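Local atomic coordinates of putative phosphosugar isomerases (Salmonella typhimurium LT2, PDB entry 3FKJ), a protein that probably binds phosphorylated sugars or related carbohydrate derivatives and may isomerise them. Residues V46-S51 and G100-T105; G121-P126 and D135-Y140; S91-A96 and K115-I120. All coordinates share one frame; numbering follows the deposited sequence.

In the fold
All three contacts lie in the SIS domain and reach its five-stranded parallel sheet, ordered 70-75, 42-47, 91-97, 118-123, 136-139. Interaction 3 pairs strands 91-97 and 118-123. Interaction 2 adds strand 136-139 at the sheet's end within the chain. Interaction 1 sits where strand 42-47 ends and helix 103-115 begins. The centres of interactions 1 and 2 are about 12 Å apart, 2 and 3 about 13 Å, and 1 and 3 about 14 Å. Along the chain, interactions 1 and 3 interleave, and interaction 2 follows. Val-46 N probably bonds Ile-94 O, and Leu-122 N probably bonds Leu-95 O. Through these bonds strand 42-47 joins the strand pairs of interactions 3 and 2.

Interaction 1 of 3, residues V46-S51 and G100-T105; sequences VGCGGS and GNTAET
Cys-48 meets the start of helix 103-115 through its sulfur, and most of the contact is van der Waals packing. Cys-48 SG lies 3.5 Å from Glu-104 CG and 3.7 Å from Thr-105 OG1. The methyl CG2 of Thr-102 is a more distant neighbour, 4.1 Å from Cys-48 SG. Glu-104 CG sits between its own backbone N and carbonyl carbon (chi1 54°), and the chain then bends at chi2. This brings its methylene, rather than its carboxylate, closest to the sulfur. Gly-47 offers only backbone here, with its CA 4.1 Å from Thr-105 OG1.

The polar link runs through one water. It accepts from Cys-48 N at 3.1 Å. Its 2.5 Å approach to Thr-105 OG1 is very short, so that length is doubtful. That hydroxyl also bonds Ser-76 OG.

In the first turn Ser-51 N donates to Cys-48 O at 2.9 Å; in the second Thr-105 N bonds Thr-102 O weakly. Gly-49 is the N-cap of helix 50-53 and has positive phi, which favours glycine. Thr-102 is the N-cap of helix 103-115, but its hydroxyl bonds Ser-97 OG. Loops and helix N-termini at the C-terminal ends of sheet strands are where SIS domains usually bind phosphosugars, so this may be part of such a site.

Glu-104 OE2 forms a salt bridge with Arg-279 NH1 and a hydrogen bond with His-252 NE2, both of the second subunit. Glu-249 of that subunit accepts from Gly-49 N. Within the chain, helix 76-81 packs against Val-46, Cys-48 and Glu-104, while strand 91-97 lies beside Val-46 and Thr-105.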
ATOM      1  N   VAL A  46       8.479  -0.560  -9.771  1.00 31.39           N
ATOM      2  CA  VAL A  46       8.128  -1.948  -9.826  1.00 30.62           C
ATOM      3  C   VAL A  46       9.224  -2.833  -9.209  1.00 31.98           C
ATOM      4  O   VAL A  46      10.398  -2.743  -9.526  1.00 30.39           O
ATOM      5  CB  VAL A  46       7.735  -2.379 -11.269  1.00 32.98           C
ATOM      6  CG1 VAL A  46       7.115  -3.810 -11.281  1.00 31.54           C
ATOM      7  CG2 VAL A  46       6.731  -1.367 -11.895  1.00 25.97           C
ATOM      8  N   GLY A  47       8.805  -3.695  -8.305  1.00 33.82           N
ATOM      9  CA  GLY A  47       9.705  -4.627  -7.685  1.00 32.43           C
ATOM     10  C   GLY A  47       8.987  -5.483  -6.676  1.00 30.45           C
ATOM     11  O   GLY A  47       7.765  -5.399  -6.553  1.00 32.95           O
ATOM     12  N   CYS A  48       9.762  -6.302  -5.958  1.00 30.20           N
ATOM     13  CA  CYS A  48       9.241  -7.221  -4.940  1.00 32.87           C
ATOM     14  C   CYS A  48       9.889  -6.992  -3.589  1.00 31.40           C
ATOM     15  O   CYS A  48      11.087  -6.814  -3.521  1.00 30.07           O
ATOM     16  CB  CYS A  48       9.500  -8.680  -5.336  1.00 31.96           C
ATOM     17  SG  CYS A  48       8.732  -9.177  -6.889  1.00 35.06           S
ATOM     18  N   GLY A  49       9.070  -7.016  -2.541  1.00 32.40           N
ATOM     19  CA  GLY A  49       9.520  -6.911  -1.168  1.00 34.38           C
ATOM     20  C   GLY A  49      10.306  -5.657  -0.920  1.00 32.75           C
ATOM     21  O   GLY A  49       9.813  -4.545  -1.142  1.00 32.90           O
ATOM     22  N   GLY A  50      11.522  -5.835  -0.432  1.00 33.12           N
ATOM     23  CA  GLY A  50      12.440  -4.725  -0.201  1.00 32.57           C
ATOM     24  C   GLY A  50      12.758  -3.930  -1.453  1.00 31.55           C
ATOM     25  O   GLY A  50      13.083  -2.756  -1.372  1.00 31.42           O
ATOM     26  N   SER A  51      12.673  -4.572  -2.605  1.00 31.55           N
ATOM     27  CA  SER A  51      12.914  -3.904  -3.868  1.00 33.17           C
ATOM     28  C   SER A  51      11.724  -3.113  -4.416  1.00 31.94           C
ATOM     29  O   SER A  51      11.856  -2.422  -5.418  1.00 34.56           O
ATOM     30  CB  SER A  51      13.489  -4.907  -4.897  1.00 34.84           C
ATOM     31  OG  SER A  51      14.859  -5.196  -4.591  1.00 34.61           O
ATOM     32  N   GLY A 100      19.631  -9.285  -9.247  1.00 54.50           N
ATOM     33  CA  GLY A 100      19.217  -9.033 -10.634  1.00 54.28           C
ATOM     34  C   GLY A 100      18.443 -10.133 -11.363  1.00 54.19           C
ATOM     35  O   GLY A 100      18.275 -10.060 -12.575  1.00 55.33           O
ATOM     36  N   ASN A 101      17.942 -11.135 -10.637  1.00 54.48           N
ATOM     37  CA  ASN A 101      17.295 -12.305 -11.260  1.00 52.71           C
ATOM     38  C   ASN A 101      15.865 -12.690 -10.787  1.00 52.38           C
ATOM     39  O   ASN A 101      15.306 -13.670 -11.308  1.00 53.04           O
ATOM     40  CB  ASN A 101      18.224 -13.536 -11.185  1.00 52.73           C
ATOM     41  CG  ASN A 101      18.615 -13.926  -9.764  1.00 52.55           C
ATOM     42  OD1 ASN A 101      17.882 -13.713  -8.797  1.00 58.06           O
ATOM     43  ND2 ASN A 101      19.775 -14.545  -9.648  1.00 57.74           N
ATOM     44  N   THR A 102      15.277 -11.959  -9.823  1.00 47.33           N
ATOM     45  CA  THR A 102      13.893 -12.218  -9.426  1.00 43.45           C
ATOM     46  C   THR A 102      13.066 -12.316 -10.711  1.00 39.91           C
ATOM     47  O   THR A 102      12.774 -11.317 -11.326  1.00 38.85           O
ATOM     48  CB  THR A 102      13.322 -11.092  -8.507  1.00 44.39           C
ATOM     49  OG1 THR A 102      14.234 -10.825  -7.442  1.00 45.08           O
ATOM     50  CG2 THR A 102      11.992 -11.492  -7.943  1.00 38.78           C
ATOM     51  N   ALA A 103      12.704 -13.538 -11.099  1.00 38.51           N
ATOM     52  CA  ALA A 103      12.056 -13.812 -12.381  1.00 36.75           C
ATOM     53  C   ALA A 103      10.913 -12.857 -12.686  1.00 34.81           C
ATOM     54  O   ALA A 103      10.789 -12.378 -13.816  1.00 33.93           O
ATOM     55  CB  ALA A 103      11.560 -15.298 -12.445  1.00 34.96           C
ATOM     56  N   GLU A 104      10.087 -12.542 -11.689  1.00 33.67           N
ATOM     57  CA  GLU A 104       8.927 -11.679 -11.956  1.00 33.23           C
ATOM     58  C   GLU A 104       9.308 -10.205 -12.201  1.00 32.66           C
ATOM     59  O   GLU A 104       8.604  -9.517 -12.927  1.00 28.82           O
ATOM     60  CB  GLU A 104       7.831 -11.800 -10.871  1.00 35.08           C
ATOM     61  CG  GLU A 104       8.287 -11.580  -9.454  1.00 33.27           C
ATOM     62  CD  GLU A 104       8.569 -12.866  -8.719  1.00 32.85           C
ATOM     63  OE1 GLU A 104       9.534 -13.527  -9.117  1.00 35.01           O
ATOM     64  OE2 GLU A 104       7.856 -13.195  -7.732  1.00 31.86           O
ATOM     65  N   THR A 105      10.412  -9.746 -11.608  1.00 32.24           N
ATOM     66  CA  THR A 105      10.906  -8.388 -11.842  1.00 31.51           C
ATOM     67  C   THR A 105      11.554  -8.317 -13.221  1.00 32.73           C
ATOM     68  O   THR A 105      11.458  -7.293 -13.877  1.00 32.49           O
ATOM     69  CB  THR A 105      11.884  -7.920 -10.724  1.00 30.92           C
ATOM     70  OG1 THR A 105      11.211  -8.032  -9.456  1.00 32.69           O
ATOM     71  CG2 THR A 105      12.365  -6.439 -10.941  1.00 25.11           C
TER
HETATM   72  O   HOH W   1      12.389  -7.216  -7.436  1.00 28.80           O

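Interaction 2 of 3, residues G121-P126 and D135-Y140; sequences GLVYQP and DYIIEY
Strand 121-123 pairs in parallel with strand 136-139, with Gly-121 opposite Ile-137, Leu-122 opposite Ile-138 and Val-123 opposite Glu-139. The axes of these short strand segments come within 4.7 Å and cross at 25°. Gly-121 N donates to Tyr-136 O at 2.8 Å, and Gly-121 O accepts from Ile-138 N. Val-123 N then donates to Ile-138 O in a nearly straight bond of 2.9 Å. Val-123 O accepts from Tyr-140 N at 3.0 Å, but this last bond is bent, with 141° at the hydrogen. CA-H...O contacts from Ile-137, Leu-122 and Glu-139 supplement the ladder.

Apolar packing continues on both faces. Leu-122 and Ile-138 lie side by side and point the same way, with their CD1 methyls 4.1 Å apart. On the other face, Val-123 CG2 touches Ile-137 CG2, and Glu-139 CG brushes Val-123 CG2. The Glu-139 side chain crosses Pro-126 at about a right angle, with Glu-139 OE1 3.6 Å from Pro-126 CG.

Tyr-140 folds back across the end of strand 118-123. Its CG lies between backbone N and carbonyl carbon (chi1 58°), which turns the ring over the 123-124 peptide. Val-123 O stands 3.3 Å above the ring plane, towards the rim, with Tyr-124 N over the same face. Leu-122 CB contacts Tyr-140 CD2, and Tyr-124 CB contacts Tyr-140 CE1 at 3.7 Å. The phenol OH bonds Gln-98 OE1.

This pairing belongs to the beta-alpha-beta unit that runs through helix 129-132. Backbone bonds set the register of the end strand, and the tyrosine closes over their last rung. Val-123 O is consequently both bonded by an N-H and covered by an aromatic face.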
ATOM      1  N   GLY A 121      16.796   0.007 -14.571  1.00 33.67           N
ATOM      2  CA  GLY A 121      17.039  -1.129 -13.689  1.00 34.33           C
ATOM      3  C   GLY A 121      18.081  -0.814 -12.643  1.00 35.26           C
ATOM      4  O   GLY A 121      19.221  -0.461 -12.991  1.00 33.73           O
ATOM      5  N   LEU A 122      17.692  -0.947 -11.364  1.00 35.84           N
ATOM      6  CA  LEU A 122      18.631  -0.849 -10.229  1.00 36.18           C
ATOM      7  C   LEU A 122      19.072  -2.268  -9.818  1.00 36.60           C
ATOM      8  O   LEU A 122      18.229  -3.134  -9.506  1.00 35.08           O
ATOM      9  CB  LEU A 122      17.969  -0.130  -9.043  1.00 37.54           C
ATOM     10  CG  LEU A 122      17.739   1.389  -9.030  1.00 39.32           C
ATOM     11  CD1 LEU A 122      16.888   1.853 -10.191  1.00 42.45           C
ATOM     12  CD2 LEU A 122      17.040   1.730  -7.736  1.00 37.93           C
ATOM     13  N   VAL A 123      20.379  -2.518  -9.848  1.00 36.31           N
ATOM     14  CA  VAL A 123      20.931  -3.838  -9.496  1.00 37.31           C
ATOM     15  C   VAL A 123      22.103  -3.660  -8.547  1.00 37.55           C
ATOM     16  O   VAL A 123      22.736  -2.618  -8.526  1.00 35.41           O
ATOM     17  CB  VAL A 123      21.412  -4.655 -10.747  1.00 38.63           C
ATOM     18  CG1 VAL A 123      20.291  -4.837 -11.763  1.00 36.14           C
ATOM     19  CG2 VAL A 123      22.652  -4.014 -11.403  1.00 31.91           C
ATOM     20  N   TYR A 124      22.363  -4.667  -7.735  1.00 39.43           N
ATOM     21  CA  TYR A 124      23.593  -4.701  -6.952  1.00 44.48           C
ATOM     22  C   TYR A 124      24.673  -5.457  -7.754  1.00 46.97           C
ATOM     23  O   TYR A 124      25.828  -5.023  -7.845  1.00 46.31           O
ATOM     24  CB  TYR A 124      23.357  -5.344  -5.583  1.00 44.02           C
ATOM     25  CG  TYR A 124      24.639  -5.567  -4.800  1.00 49.39           C
ATOM     26  CD1 TYR A 124      25.431  -4.496  -4.412  1.00 48.99           C
ATOM     27  CD2 TYR A 124      25.050  -6.843  -4.452  1.00 52.08           C
ATOM     28  CE1 TYR A 124      26.597  -4.681  -3.699  1.00 52.69           C
ATOM     29  CE2 TYR A 124      26.227  -7.047  -3.739  1.00 55.59           C
ATOM     30  CZ  TYR A 124      26.996  -5.958  -3.362  1.00 56.42           C
ATOM     31  OH  TYR A 124      28.164  -6.142  -2.652  1.00 61.80           O
ATOM     32  N   GLN A 125      24.255  -6.579  -8.343  1.00 50.31           N
ATOM     33  CA  GLN A 125      25.099  -7.428  -9.174  1.00 53.64           C
ATOM     34  C   GLN A 125      24.898  -7.081 -10.648  1.00 53.81           C
ATOM     35  O   GLN A 125      23.789  -7.246 -11.151  1.00 51.17           O
ATOM     36  CB  GLN A 125      24.694  -8.892  -8.974  1.00 54.71           C
ATOM     37  CG  GLN A 125      25.009  -9.465  -7.601  1.00 58.65           C
ATOM     38  CD  GLN A 125      26.448  -9.984  -7.509  1.00 63.19           C
ATOM     39  OE1 GLN A 125      27.184 -10.023  -8.513  1.00 62.08           O
ATOM     40  NE2 GLN A 125      26.856 -10.372  -6.301  1.00 54.10           N
ATOM     41  N   PRO A 126      25.968  -6.630 -11.347  1.00 55.49           N
ATOM     42  CA  PRO A 126      25.901  -6.372 -12.788  1.00 54.92           C
ATOM     43  C   PRO A 126      25.837  -7.649 -13.641  1.00 54.33           C
ATOM     44  O   PRO A 126      26.078  -8.749 -13.134  1.00 53.16           O
ATOM     45  CB  PRO A 126      27.187  -5.607 -13.058  1.00 55.69           C
ATOM     46  CG  PRO A 126      28.112  -6.026 -11.995  1.00 55.19           C
ATOM     47  CD  PRO A 126      27.310  -6.338 -10.804  1.00 55.63           C
ATOM     48  N   ASP A 135      16.849  -0.469 -20.149  1.00 38.08           N
ATOM     49  CA  ASP A 135      17.428   0.496 -21.100  1.00 38.08           C
ATOM     50  C   ASP A 135      18.578   1.205 -20.414  1.00 36.76           C
ATOM     51  O   ASP A 135      19.559   1.545 -21.053  1.00 34.23           O
ATOM     52  CB  ASP A 135      16.404   1.555 -21.577  1.00 38.67           C
ATOM     53  CG  ASP A 135      15.248   0.959 -22.353  1.00 38.90           C
ATOM     54  OD1 ASP A 135      15.499  -0.005 -23.106  1.00 40.73           O
ATOM     55  OD2 ASP A 135      14.099   1.461 -22.233  1.00 32.70           O
ATOM     56  N   TYR A 136      18.415   1.462 -19.115  1.00 35.92           N
ATOM     57  CA  TYR A 136      19.437   2.113 -18.312  1.00 34.74           C
ATOM     58  C   TYR A 136      19.631   1.289 -17.053  1.00 35.48           C
ATOM     59  O   TYR A 136      18.657   0.777 -16.493  1.00 35.11           O
ATOM     60  CB  TYR A 136      19.023   3.547 -17.970  1.00 34.04           C
ATOM     61  CG  TYR A 136      18.557   4.385 -19.154  1.00 37.28           C
ATOM     62  CD1 TYR A 136      17.221   4.353 -19.580  1.00 35.82           C
ATOM     63  CD2 TYR A 136      19.463   5.221 -19.857  1.00 32.61           C
ATOM     64  CE1 TYR A 136      16.795   5.107 -20.668  1.00 36.72           C
ATOM     65  CE2 TYR A 136      19.036   5.987 -20.942  1.00 31.06           C
ATOM     66  CZ  TYR A 136      17.707   5.926 -21.355  1.00 30.09           C
ATOM     67  OH  TYR A 136      17.297   6.708 -22.424  1.00 28.73           O
ATOM     68  N   ILE A 137      20.880   1.165 -16.618  1.00 35.18           N
ATOM     69  CA  ILE A 137      21.269   0.339 -15.478  1.00 37.58           C
ATOM     70  C   ILE A 137      21.983   1.179 -14.416  1.00 37.69           C
ATOM     71  O   ILE A 137      22.910   1.900 -14.726  1.00 38.76           O
ATOM     72  CB  ILE A 137      22.233  -0.811 -15.894  1.00 36.54           C
ATOM     73  CG1 ILE A 137      21.567  -1.727 -16.930  1.00 40.91           C
ATOM     74  CG2 ILE A 137      22.639  -1.621 -14.660  1.00 33.35           C
ATOM     75  CD1 ILE A 137      22.549  -2.459 -17.853  1.00 40.66           C
ATOM     76  N   ILE A 138      21.551   1.069 -13.169  1.00 37.72           N
ATOM     77  CA  ILE A 138      22.238   1.688 -12.050  1.00 35.98           C
ATOM     78  C   ILE A 138      22.751   0.568 -11.157  1.00 36.10           C
ATOM     79  O   ILE A 138      21.992  -0.287 -10.733  1.00 35.79           O
ATOM     80  CB  ILE A 138      21.307   2.620 -11.256  1.00 35.85           C
ATOM     81  CG1 ILE A 138      20.993   3.890 -12.081  1.00 32.76           C
ATOM     82  CG2 ILE A 138      21.946   2.972  -9.914  1.00 32.51           C
ATOM     83  CD1 ILE A 138      19.521   4.347 -12.075  1.00 30.01           C
ATOM     84  N   GLU A 139      24.048   0.558 -10.892  1.00 35.71           N
ATOM     85  CA  GLU A 139      24.598  -0.366  -9.917  1.00 37.25           C
ATOM     86  C   GLU A 139      24.651   0.372  -8.601  1.00 36.86           C
ATOM     87  O   GLU A 139      25.527   1.221  -8.391  1.00 36.74           O
ATOM     88  CB  GLU A 139      25.974  -0.823 -10.326  1.00 38.54           C
ATOM     89  CG  GLU A 139      25.938  -1.757 -11.519  1.00 44.98           C
ATOM     90  CD  GLU A 139      27.299  -1.968 -12.106  1.00 48.10           C
ATOM     91  OE1 GLU A 139      28.176  -2.437 -11.358  1.00 47.26           O
ATOM     92  OE2 GLU A 139      27.470  -1.661 -13.296  1.00 46.26           O
ATOM     93  N   TYR A 140      23.663   0.115  -7.748  1.00 35.25           N
ATOM     94  CA  TYR A 140      23.600   0.793  -6.470  1.00 34.80           C
ATOM     95  C   TYR A 140      24.584   0.118  -5.553  1.00 35.03           C
ATOM     96  O   TYR A 140      25.017  -0.998  -5.816  1.00 35.76           O
ATOM     97  CB  TYR A 140      22.185   0.792  -5.869  1.00 34.28           C
ATOM     98  CG  TYR A 140      21.554  -0.557  -5.630  1.00 33.51           C
ATOM     99  CD1 TYR A 140      21.874  -1.317  -4.516  1.00 35.10           C
ATOM    100  CD2 TYR A 140      20.586  -1.054  -6.494  1.00 37.52           C
ATOM    101  CE1 TYR A 140      21.277  -2.538  -4.284  1.00 32.83           C
ATOM    102  CE2 TYR A 140      19.971  -2.279  -6.265  1.00 31.27           C
ATOM    103  CZ  TYR A 140      20.329  -3.021  -5.166  1.00 36.98           C
ATOM    104  OH  TYR A 140      19.708  -4.238  -4.921  1.00 32.25           O
TER

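Interaction 3 of 3, residues S91-A96 and K115-I120; sequences SVVILA and KGAATI
Ile-120 packs between Val-92 and Ile-94 on the face of the sheet that meets helix 22-35. Its CD1 lies 4.0 Å from Val-92 CG1 and 4.1 Å from Ile-94 CG1. Ile-120 holds CG1 anti to its carbonyl carbon (chi1 -56°), and its chain is extended beyond it. It runs beside Ile-94, which points the same way, and slants across Val-92. Ala-118 CB extends this apolar patch next to Val-92 CG2.

On the face towards helix 103-115, Val-93 CG2 touches Ala-117 CB at 3.9 Å. Leu-95 CD1 reaches Thr-119 CB at 4.2 Å.

Between the faces runs a parallel ladder of four bonds. Val-93 N donates to Ala-118 O at 2.7 Å, Ile-120 N to Val-93 O, and Leu-95 N to Ile-120 O. At the start of the pairing, Ala-118 N bonds Ser-91 O at 3.1 Å, bent to 143°. Ser-91 O also accepts from Gln-38 NE2, outside the pair.

Gly-116 ends helix 103-115 in a Schellman motif, just before strand 118-123 completes the beta-alpha-beta unit. The face of Val-92, Ile-94, Ala-118 and Ile-120 is apolar, while the opposite face holds a buried hydroxyl, Thr-119 OG1, met by Tyr-133 O and Asp-135 N.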
ATOM      1  N   SER A  91       5.832   6.338 -20.814  1.00 34.41           N
ATOM      2  CA  SER A  91       5.999   5.836 -19.454  1.00 32.12           C
ATOM      3  C   SER A  91       7.462   5.511 -19.194  1.00 32.01           C
ATOM      4  O   SER A  91       8.204   5.187 -20.106  1.00 31.48           O
ATOM      5  CB  SER A  91       5.189   4.548 -19.227  1.00 31.75           C
ATOM      6  OG  SER A  91       3.810   4.702 -19.521  1.00 27.39           O
ATOM      7  N   VAL A  92       7.847   5.612 -17.931  1.00 31.45           N
ATOM      8  CA  VAL A  92       9.126   5.143 -17.417  1.00 31.99           C
ATOM      9  C   VAL A  92       8.830   4.131 -16.314  1.00 32.51           C
ATOM     10  O   VAL A  92       7.984   4.355 -15.428  1.00 32.78           O
ATOM     11  CB  VAL A  92       9.997   6.304 -16.884  1.00 33.26           C
ATOM     12  CG1 VAL A  92      11.246   5.761 -16.198  1.00 28.07           C
ATOM     13  CG2 VAL A  92      10.340   7.295 -18.051  1.00 30.28           C
ATOM     14  N   VAL A  93       9.462   2.978 -16.417  1.00 33.57           N
ATOM     15  CA  VAL A  93       9.283   1.912 -15.428  1.00 32.78           C
ATOM     16  C   VAL A  93      10.635   1.696 -14.762  1.00 32.46           C
ATOM     17  O   VAL A  93      11.647   1.447 -15.425  1.00 30.87           O
ATOM     18  CB  VAL A  93       8.707   0.605 -16.038  1.00 33.72           C
ATOM     19  CG1 VAL A  93       8.539  -0.483 -14.934  1.00 30.78           C
ATOM     20  CG2 VAL A  93       7.377   0.891 -16.765  1.00 29.91           C
ATOM     21  N   ILE A  94      10.650   1.857 -13.445  1.00 32.26           N
ATOM     22  CA  ILE A  94      11.872   1.784 -12.683  1.00 31.93           C
ATOM     23  C   ILE A  94      11.784   0.549 -11.817  1.00 31.03           C
ATOM     24  O   ILE A  94      10.889   0.427 -10.976  1.00 29.76           O
ATOM     25  CB  ILE A  94      12.111   3.051 -11.828  1.00 33.34           C
ATOM     26  CG1 ILE A  94      11.968   4.293 -12.699  1.00 30.53           C
ATOM     27  CG2 ILE A  94      13.484   2.967 -11.085  1.00 26.03           C
ATOM     28  CD1 ILE A  94      12.024   5.621 -11.930  1.00 30.78           C
ATOM     29  N   LEU A  95      12.715  -0.378 -12.069  1.00 32.15           N
ATOM     30  CA  LEU A  95      12.735  -1.681 -11.420  1.00 32.04           C
ATOM     31  C   LEU A  95      14.006  -1.869 -10.567  1.00 32.54           C
ATOM     32  O   LEU A  95      15.028  -1.276 -10.850  1.00 31.71           O
ATOM     33  CB  LEU A  95      12.570  -2.773 -12.481  1.00 31.25           C
ATOM     34  CG  LEU A  95      11.435  -2.535 -13.494  1.00 29.21           C
ATOM     35  CD1 LEU A  95      11.961  -2.162 -14.879  1.00 31.83           C
ATOM     36  CD2 LEU A  95      10.562  -3.792 -13.572  1.00 23.08           C
ATOM     37  N   ALA A  96      13.888  -2.623  -9.483  1.00 32.21           N
ATOM     38  CA  ALA A  96      15.019  -2.974  -8.625  1.00 31.75           C
ATOM     39  C   ALA A  96      15.011  -4.460  -8.333  1.00 33.89           C
ATOM     40  O   ALA A  96      13.958  -5.089  -8.198  1.00 35.11           O
ATOM     41  CB  ALA A  96      15.011  -2.207  -7.342  1.00 28.69           C
ATOM     42  N   LYS A 115       5.856  -2.882 -24.221  1.00 37.32           N
ATOM     43  CA  LYS A 115       4.815  -1.850 -24.260  1.00 37.12           C
ATOM     44  C   LYS A 115       5.335  -0.500 -24.752  1.00 35.13           C
ATOM     45  O   LYS A 115       4.549   0.403 -25.058  1.00 34.80           O
ATOM     46  CB  LYS A 115       4.218  -1.688 -22.850  1.00 41.28           C
ATOM     47  CG  LYS A 115       2.813  -2.230 -22.629  1.00 44.24           C
ATOM     48  CD  LYS A 115       2.560  -3.636 -23.088  1.00 43.20           C
ATOM     49  CE  LYS A 115       1.060  -3.904 -22.944  1.00 44.92           C
ATOM     50  NZ  LYS A 115       0.619  -5.302 -23.224  1.00 42.63           N
ATOM     51  N   GLY A 116       6.650  -0.356 -24.839  1.00 34.59           N
ATOM     52  CA  GLY A 116       7.276   0.872 -25.339  1.00 35.21           C
ATOM     53  C   GLY A 116       7.782   1.811 -24.251  1.00 35.06           C
ATOM     54  O   GLY A 116       8.268   2.893 -24.552  1.00 36.14           O
ATOM     55  N   ALA A 117       7.678   1.397 -22.991  1.00 36.67           N
ATOM     56  CA  ALA A 117       8.153   2.195 -21.851  1.00 36.24           C
ATOM     57  C   ALA A 117       9.678   2.181 -21.794  1.00 36.43           C
ATOM     58  O   ALA A 117      10.308   1.185 -22.206  1.00 37.85           O
ATOM     59  CB  ALA A 117       7.575   1.660 -20.547  1.00 35.15           C
ATOM     60  N   ALA A 118      10.272   3.286 -21.334  1.00 34.73           N
ATOM     61  CA  ALA A 118      11.667   3.262 -20.908  1.00 32.83           C
ATOM     62  C   ALA A 118      11.766   2.506 -19.600  1.00 33.55           C
ATOM     63  O   ALA A 118      10.909   2.674 -18.701  1.00 33.83           O
ATOM     64  CB  ALA A 118      12.243   4.650 -20.766  1.00 29.97           C
ATOM     65  N   THR A 119      12.809   1.684 -19.485  1.00 32.32           N
ATOM     66  CA  THR A 119      13.055   0.918 -18.277  1.00 34.14           C
ATOM     67  C   THR A 119      14.381   1.360 -17.615  1.00 34.28           C
ATOM     68  O   THR A 119      15.367   1.519 -18.285  1.00 33.15           O
ATOM     69  CB  THR A 119      13.073  -0.607 -18.569  1.00 33.17           C
ATOM     70  OG1 THR A 119      13.990  -0.876 -19.635  1.00 32.40           O
ATOM     71  CG2 THR A 119      11.709  -1.103 -18.956  1.00 28.74           C
ATOM     72  N   ILE A 120      14.354   1.610 -16.302  1.00 34.42           N
ATOM     73  CA  ILE A 120      15.575   1.872 -15.516  1.00 32.49           C
ATOM     74  C   ILE A 120      15.685   0.728 -14.510  1.00 32.22           C
ATOM     75  O   ILE A 120      14.768   0.505 -13.693  1.00 32.34           O
ATOM     76  CB  ILE A 120      15.532   3.226 -14.746  1.00 31.57           C
ATOM     77  CG1 ILE A 120      15.279   4.424 -15.689  1.00 29.91           C
ATOM     78  CG2 ILE A 120      16.819   3.433 -13.938  1.00 25.36           C
ATOM     79  CD1 ILE A 120      15.029   5.742 -14.959  1.00 25.94           C
TER